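Side-chain contacts in saframycin Mx1 synthetase B (PDB 3KXW), which belongs to the AMP-binding enzyme family of the ANL clan and holds 5'-O-[(S)-(dodecanoyloxy)(hydroxy)phosphoryl]adenosine in its ligand pocket: residues L70-G75 against I79-G84; T209-W214 against I224-T229. All coordinates share one frame; numbering follows the deposited sequence.

Contact 1 of 2, residues L70-G75 against I79-G84; sequences LLFAPG and IQAFLG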
loop_
_atom_site.group_PDB
_atom_site.type_symbol
_atom_site.label_atom_id
_atom_site.label_comp_id
_atom_site.label_asym_id
_atom_site.label_seq_id
_atom_site.Cartn_x
_atom_site.Cartn_y
_atom_site.Cartn_z
ATOM N N LEU A 70 -10.117 13.165 5.842
ATOM C CA LEU A 70 -10.132 13.438 4.410
ATOM C C LEU A 70 -10.762 12.272 3.695
ATOM O O LEU A 70 -10.151 11.223 3.569
ATOM C CB LEU A 70 -8.721 13.644 3.879
ATOM C CG LEU A 70 -7.936 14.748 4.574
ATOM C CD1 LEU A 70 -6.531 14.872 3.967
ATOM C CD2 LEU A 70 -8.665 16.083 4.449
ATOM N N LEU A 71 -12.005 12.457 3.259
ATOM C CA LEU A 71 -12.740 11.369 2.626
ATOM C C LEU A 71 -12.733 11.624 1.135
ATOM O O LEU A 71 -13.515 12.455 0.638
ATOM C CB LEU A 71 -14.157 11.303 3.203
ATOM C CG LEU A 71 -15.057 10.102 2.970
ATOM C CD1 LEU A 71 -16.333 10.239 3.806
ATOM C CD2 LEU A 71 -15.404 9.976 1.485
ATOM N N PHE A 72 -11.838 10.940 0.415
ATOM C CA PHE A 72 -11.655 11.168 -1.020
ATOM C C PHE A 72 -11.274 9.898 -1.743
ATOM O O PHE A 72 -10.480 9.091 -1.226
ATOM C CB PHE A 72 -10.522 12.181 -1.280
ATOM C CG PHE A 72 -10.867 13.582 -0.910
ATOM C CD1 PHE A 72 -11.530 14.407 -1.815
ATOM C CD2 PHE A 72 -10.520 14.081 0.353
ATOM C CE1 PHE A 72 -11.873 15.719 -1.459
ATOM C CE2 PHE A 72 -10.834 15.392 0.711
ATOM C CZ PHE A 72 -11.522 16.212 -0.199
ATOM N N ALA A 73 -11.804 9.739 -2.951
ATOM C CA ALA A 73 -11.230 8.804 -3.905
ATOM C C ALA A 73 -9.887 9.381 -4.382
ATOM O O ALA A 73 -9.615 10.577 -4.201
ATOM C CB ALA A 73 -12.189 8.594 -5.092
ATOM N N PRO A 74 -9.046 8.542 -4.992
ATOM C CA PRO A 74 -7.799 9.056 -5.558
ATOM C C PRO A 74 -8.058 10.218 -6.524
ATOM O O PRO A 74 -9.055 10.220 -7.227
ATOM C CB PRO A 74 -7.250 7.851 -6.335
ATOM C CG PRO A 74 -7.857 6.646 -5.675
ATOM C CD PRO A 74 -9.244 7.109 -5.286
ATOM N N GLY A 75 -7.152 11.185 -6.569
ATOM C CA GLY A 75 -7.318 12.327 -7.434
ATOM C C GLY A 75 -6.589 13.551 -6.929
ATOM O O GLY A 75 -5.923 13.527 -5.885
ATOM N N ILE A 79 -5.098 15.369 -2.810
ATOM C CA ILE A 79 -3.751 15.928 -2.618
ATOM C C ILE A 79 -3.812 17.386 -2.175
ATOM O O ILE A 79 -3.074 17.816 -1.279
ATOM C CB ILE A 79 -2.919 15.799 -3.916
ATOM C CG1 ILE A 79 -2.705 14.313 -4.259
ATOM C CG2 ILE A 79 -1.582 16.523 -3.763
ATOM C CD1 ILE A 79 -2.184 14.065 -5.716
ATOM N N GLN A 80 -4.708 18.155 -2.782
ATOM C CA GLN A 80 -4.905 19.544 -2.343
ATOM C C GLN A 80 -5.351 19.590 -0.872
ATOM O O GLN A 80 -4.874 20.420 -0.099
ATOM C CB GLN A 80 -5.961 20.221 -3.223
ATOM C CG GLN A 80 -5.552 20.334 -4.696
ATOM C CD GLN A 80 -6.725 20.538 -5.624
ATOM O OE1 GLN A 80 -7.847 20.747 -5.186
ATOM N NE2 GLN A 80 -6.477 20.442 -6.920
ATOM N N ALA A 81 -6.285 18.716 -0.504
ATOM C CA ALA A 81 -6.857 18.724 0.854
ATOM C C ALA A 81 -5.800 18.327 1.873
ATOM O O ALA A 81 -5.698 18.926 2.944
ATOM C CB ALA A 81 -8.101 17.793 0.945
ATOM N N PHE A 82 -4.990 17.328 1.526
ATOM C CA PHE A 82 -3.913 16.869 2.397
ATOM C C PHE A 82 -2.924 18.020 2.671
ATOM O O PHE A 82 -2.572 18.294 3.822
ATOM C CB PHE A 82 -3.197 15.662 1.762
ATOM C CG PHE A 82 -2.155 15.009 2.664
ATOM C CD1 PHE A 82 -2.503 13.954 3.488
ATOM C CD2 PHE A 82 -0.843 15.459 2.679
ATOM C CE1 PHE A 82 -1.550 13.338 4.330
ATOM C CE2 PHE A 82 0.126 14.849 3.514
ATOM C CZ PHE A 82 -0.242 13.792 4.337
ATOM N N LEU A 83 -2.470 18.700 1.627
ATOM C CA LEU A 83 -1.529 19.784 1.858
ATOM C C LEU A 83 -2.230 20.919 2.621
ATOM O O LEU A 83 -1.638 21.573 3.491
ATOM C CB LEU A 83 -0.971 20.320 0.535
ATOM C CG LEU A 83 0.063 19.415 -0.130
ATOM C CD1 LEU A 83 0.514 20.060 -1.402
ATOM C CD2 LEU A 83 1.241 19.257 0.794
ATOM N N GLY A 84 -3.488 21.154 2.286
ATOM C CA GLY A 84 -4.260 22.194 2.949
ATOM C C GLY A 84 -4.305 21.930 4.456
ATOM O O GLY A 84 -4.174 22.857 5.255
#

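Contact 2 of 2, residues T209-W214 against I224-T229; sequences TIIFSW and IGCILT. With 1ZZ (5'-O-[(S)-(dodecanoyloxy)(hydroxy)phosphoryl]adenosine), chain B.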
loop_
_atom_site.group_PDB
_atom_site.type_symbol
_atom_site.label_atom_id
_atom_site.label_comp_id
_atom_site.label_asym_id
_atom_site.label_seq_id
_atom_site.Cartn_x
_atom_site.Cartn_y
_atom_site.Cartn_z
ATOM N N THR A 209 13.742 12.485 -13.576
ATOM C CA THR A 209 12.848 11.502 -12.947
ATOM C C THR A 209 11.386 11.828 -13.203
ATOM O O THR A 209 10.969 12.983 -13.072
ATOM C CB THR A 209 13.070 11.434 -11.423
ATOM O OG1 THR A 209 14.417 11.015 -11.147
ATOM C CG2 THR A 209 12.075 10.467 -10.776
ATOM N N ILE A 210 10.604 10.818 -13.573
ATOM C CA ILE A 210 9.160 10.968 -13.643
ATOM C C ILE A 210 8.522 9.771 -12.941
ATOM O O ILE A 210 8.823 8.628 -13.237
ATOM C CB ILE A 210 8.677 11.069 -15.096
ATOM C CG1 ILE A 210 9.236 12.364 -15.722
ATOM C CG2 ILE A 210 7.145 11.043 -15.171
ATOM C CD1 ILE A 210 8.786 12.591 -17.145
ATOM N N ILE A 211 7.646 10.031 -11.986
ATOM C CA ILE A 211 7.040 8.909 -11.294
ATOM C C ILE A 211 5.649 8.630 -11.831
ATOM O O ILE A 211 4.856 9.554 -12.019
ATOM C CB ILE A 211 6.987 9.173 -9.777
ATOM C CG1 ILE A 211 8.413 9.342 -9.222
ATOM C CG2 ILE A 211 6.197 8.071 -9.068
ATOM C CD1 ILE A 211 8.458 9.718 -7.727
ATOM N N PHE A 212 5.341 7.368 -12.093
ATOM C CA PHE A 212 3.954 7.016 -12.384
ATOM C C PHE A 212 3.401 6.168 -11.241
ATOM O O PHE A 212 4.110 5.321 -10.700
ATOM C CB PHE A 212 3.792 6.274 -13.716
ATOM C CG PHE A 212 2.371 6.029 -14.051
ATOM C CD1 PHE A 212 1.643 6.991 -14.749
ATOM C CD2 PHE A 212 1.697 4.919 -13.540
ATOM C CE1 PHE A 212 0.292 6.801 -14.998
ATOM C CE2 PHE A 212 0.352 4.742 -13.783
ATOM C CZ PHE A 212 -0.361 5.686 -14.512
ATOM N N SER A 213 2.154 6.394 -10.864
ATOM C CA SER A 213 1.563 5.564 -9.832
ATOM C C SER A 213 0.086 5.324 -10.025
ATOM O O SER A 213 -0.650 6.256 -10.310
ATOM C CB SER A 213 1.799 6.192 -8.468
ATOM O OG SER A 213 1.306 5.353 -7.431
ATOM N N TRP A 214 -0.350 4.077 -9.862
ATOM C CA TRP A 214 -1.788 3.800 -9.693
ATOM C C TRP A 214 -2.101 3.428 -8.246
ATOM O O TRP A 214 -3.241 3.079 -7.936
ATOM C CB TRP A 214 -2.270 2.653 -10.608
ATOM C CG TRP A 214 -1.453 1.379 -10.439
ATOM C CD1 TRP A 214 -0.402 0.990 -11.207
ATOM C CD2 TRP A 214 -1.627 0.353 -9.447
ATOM N NE1 TRP A 214 0.105 -0.211 -10.753
ATOM C CE2 TRP A 214 -0.633 -0.621 -9.673
ATOM C CE3 TRP A 214 -2.526 0.163 -8.393
ATOM C CZ2 TRP A 214 -0.497 -1.756 -8.881
ATOM C CZ3 TRP A 214 -2.402 -0.983 -7.607
ATOM C CH2 TRP A 214 -1.390 -1.926 -7.851
ATOM N N ILE A 224 3.229 8.354 0.431
ATOM C CA ILE A 224 4.535 8.907 0.805
ATOM C C ILE A 224 5.544 8.766 -0.338
ATOM O O ILE A 224 6.226 9.712 -0.702
ATOM C CB ILE A 224 5.046 8.260 2.103
ATOM C CG1 ILE A 224 4.071 8.590 3.270
ATOM C CG2 ILE A 224 6.479 8.696 2.415
ATOM C CD1 ILE A 224 4.445 7.887 4.544
ATOM N N GLY A 225 5.597 7.576 -0.917
ATOM C CA GLY A 225 6.478 7.313 -2.036
ATOM C C GLY A 225 6.106 8.035 -3.315
ATOM O O GLY A 225 6.957 8.647 -3.951
ATOM N N CYS A 226 4.848 7.955 -3.718
ATOM C CA CYS A 226 4.517 8.346 -5.093
ATOM C C CYS A 226 3.853 9.728 -5.225
ATOM O O CYS A 226 3.621 10.202 -6.328
ATOM C CB CYS A 226 3.648 7.274 -5.745
ATOM S SG CYS A 226 4.471 5.668 -5.764
ATOM N N ILE A 227 3.561 10.374 -4.100
ATOM C CA ILE A 227 2.971 11.720 -4.155
ATOM C C ILE A 227 3.825 12.733 -3.378
ATOM O O ILE A 227 4.266 13.744 -3.933
ATOM C CB ILE A 227 1.514 11.760 -3.609
ATOM C CG1 ILE A 227 0.592 10.857 -4.428
ATOM C CG2 ILE A 227 0.958 13.206 -3.629
ATOM C CD1 ILE A 227 -0.785 10.648 -3.830
ATOM N N LEU A 228 4.062 12.455 -2.103
ATOM C CA LEU A 228 4.779 13.403 -1.263
ATOM C C LEU A 228 6.253 13.517 -1.634
ATOM O O LEU A 228 6.798 14.626 -1.642
ATOM C CB LEU A 228 4.583 13.115 0.218
ATOM C CG LEU A 228 3.111 13.119 0.658
ATOM C CD1 LEU A 228 3.032 12.797 2.144
ATOM C CD2 LEU A 228 2.371 14.446 0.338
ATOM N N THR A 229 6.883 12.399 -1.981
ATOM C CA THR A 229 8.275 12.466 -2.426
ATOM C C THR A 229 8.473 13.332 -3.690
ATOM O O THR A 229 9.352 14.184 -3.711
ATOM C CB THR A 229 8.907 11.067 -2.593
ATOM O OG1 THR A 229 8.854 10.375 -1.336
ATOM C CG2 THR A 229 10.364 11.190 -3.043
HETATM P P 1ZZ B . 2.390 -1.128 5.719
HETATM C C1 1ZZ B . 8.989 6.344 -4.989
HETATM N N1 1ZZ B . 6.252 -5.932 3.897
HETATM O O1 1ZZ B . 3.982 -1.882 2.978
HETATM C C2 1ZZ B . 8.506 5.015 -4.391
HETATM N N2 1ZZ B . 7.664 -4.875 2.523
HETATM O O2 1ZZ B . 3.340 -0.327 4.613
HETATM C C3 1ZZ B . 9.294 4.630 -3.133
HETATM N N3 1ZZ B . 7.182 -8.360 3.559
HETATM O O3 1ZZ B . 2.513 -0.472 7.005
HETATM C C4 1ZZ B . 8.537 3.570 -2.318
HETATM N N4 1ZZ B . 9.005 -8.391 1.983
HETATM O O4 1ZZ B . 0.865 -1.077 5.193
HETATM C C5 1ZZ B . 9.439 2.827 -1.318
HETATM N N5 1ZZ B . 9.928 -6.502 0.966
HETATM O O5 1ZZ B . 2.817 -2.736 5.830
HETATM C C6 1ZZ B . 8.610 1.716 -0.658
HETATM O O6 1ZZ B . 4.163 -5.068 4.921
HETATM C C7 1ZZ B . 9.236 0.664 0.291
HETATM O O7 1ZZ B . 5.149 -7.042 6.819
HETATM C C8 1ZZ B . 8.370 -0.504 0.803
HETATM O O8 1ZZ B . 5.536 -4.937 8.065
HETATM C C9 1ZZ B . 7.549 -0.029 2.012
HETATM C C10 1ZZ B . 6.197 -0.760 2.191
HETATM C C11 1ZZ B . 5.371 0.006 3.263
HETATM C C12 1ZZ B . 4.417 -0.988 3.952
HETATM C C13 1ZZ B . 4.149 -3.119 6.094
HETATM C C14 1ZZ B . 4.250 -4.514 6.099
HETATM C C15 1ZZ B . 5.591 -5.035 6.733
HETATM C C16 1ZZ B . 5.728 -6.264 6.270
HETATM C C17 1ZZ B . 5.293 -6.075 4.899
HETATM C C18 1ZZ B . 6.679 -4.671 3.315
HETATM C C19 1ZZ B . 7.913 -6.348 2.516
HETATM C C20 1ZZ B . 7.117 -6.939 3.358
HETATM C C21 1ZZ B . 8.048 -9.071 2.878
HETATM C C22 1ZZ B . 8.968 -7.172 1.806
#

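Contact 1 of 2, residues L70-G75 against I79-G84
L70 and F72 both carry CG opposite the carbonyl carbon and beside the backbone N (chi1 -57° and -71°), and L70 from the end of strand 67-71 and F72 from the loop just after it both reach across to A81 on helix 76-87. The contact is a compact example of how the strand and helix of a beta-alpha-beta unit can be joined largely by apolar side chains. A81 presents a single methyl to two visitors: L70 CD2 stands 3.9 Å from A81 CB, while the F72 ring meets the same methyl obliquely, with CE2 3.6 Å and CZ 3.9 Å from A81 CB. L70 CB lies in the plane of the F72 ring, at its edge. The other branch of L70 works further along the helix, where CD1 presses on backbone as much as on side chain, 3.6 Å from F82 CA and 4.1 Å from F82 CB. Where the two segments draw together again, G75 occupies the N-cap position at phi 154°, where a CB would run into the carbonyl O of P74, an arrangement that calls for glycine. Although I79 CB points away, CG1, beside the backbone N, brings the end of the side chain back near G75 O, 3.7 Å from CG1. Around this buried contact, L70 is hydrogen-bonded through its backbone to V93 and I95 of the neighbouring parallel strand 91-95, and L71 to L120 of strand 118-121 on the other side. F82 meets the ring of F171 edge-to-face, while helix 43-59 packs against Q80 and L83 of helix 76-87.

Contact 2 of 2, residues T209-W214 against I224-T229
S213 and C226 bring their CA atoms within 6.2 Å where helix 224-229, widened by a pi-type turn, crosses strand 210-213 at 129° with the axes 8.7 Å apart. The pair belongs to a beta-alpha-beta unit, in which helix 220-233 connects two adjacent parallel strands, 210-213 and 236-239. Small side chains permit so close an approach. S213 CB lies 3.5 Å from C226 CB, tighter than usual for two carbons, and with S213 OG anti to the backbone N (chi1 -176°) C226 SG sits 3.6 Å from it. That hydroxyl's polar partner is L215 N, just beyond the strand. Two residues back along the strand, I211 offers its CG2 branch to C226 CB at 4.3 Å; its CD1 lies loosely by G225 O. C226 O is buried without a partner in the model. G225 lines the ligand pocket without a side chain, where a CB would collide with the ligand's C2, and lets the alkyl tail of 5'-O-[(S)-(dodecanoyloxy)(hydroxy)phosphoryl]adenosine lie against bare backbone, the ligand's C1 3.2 Å from G225 O. The widened turn closes on I224 O, which T229 grips twice from opposite faces of the carbonyl plane, through T229 N at 3.0 Å and T229 OG1 at 2.8 Å.

Read from the N terminus, the two contacts come in series, neither enclosing nor crossing the other. Contact 1 closes a very short loop, with three residues between its segments, as strand 67-71 gives way to helix 76-87. Well over a hundred residues later, contact 2 closes a wider one between strand 210-213 and helix 220-233. Each therefore fastens the first half of a beta-alpha-beta unit, and the two units belong to different sheets. Their centres are 15 Å apart, yet the helices meet: F82 CE2 rests 3.8 Å from L228 CD1, and I79 CD1 packs against I227 CG2. The two sheets are thus joined through their connecting helices.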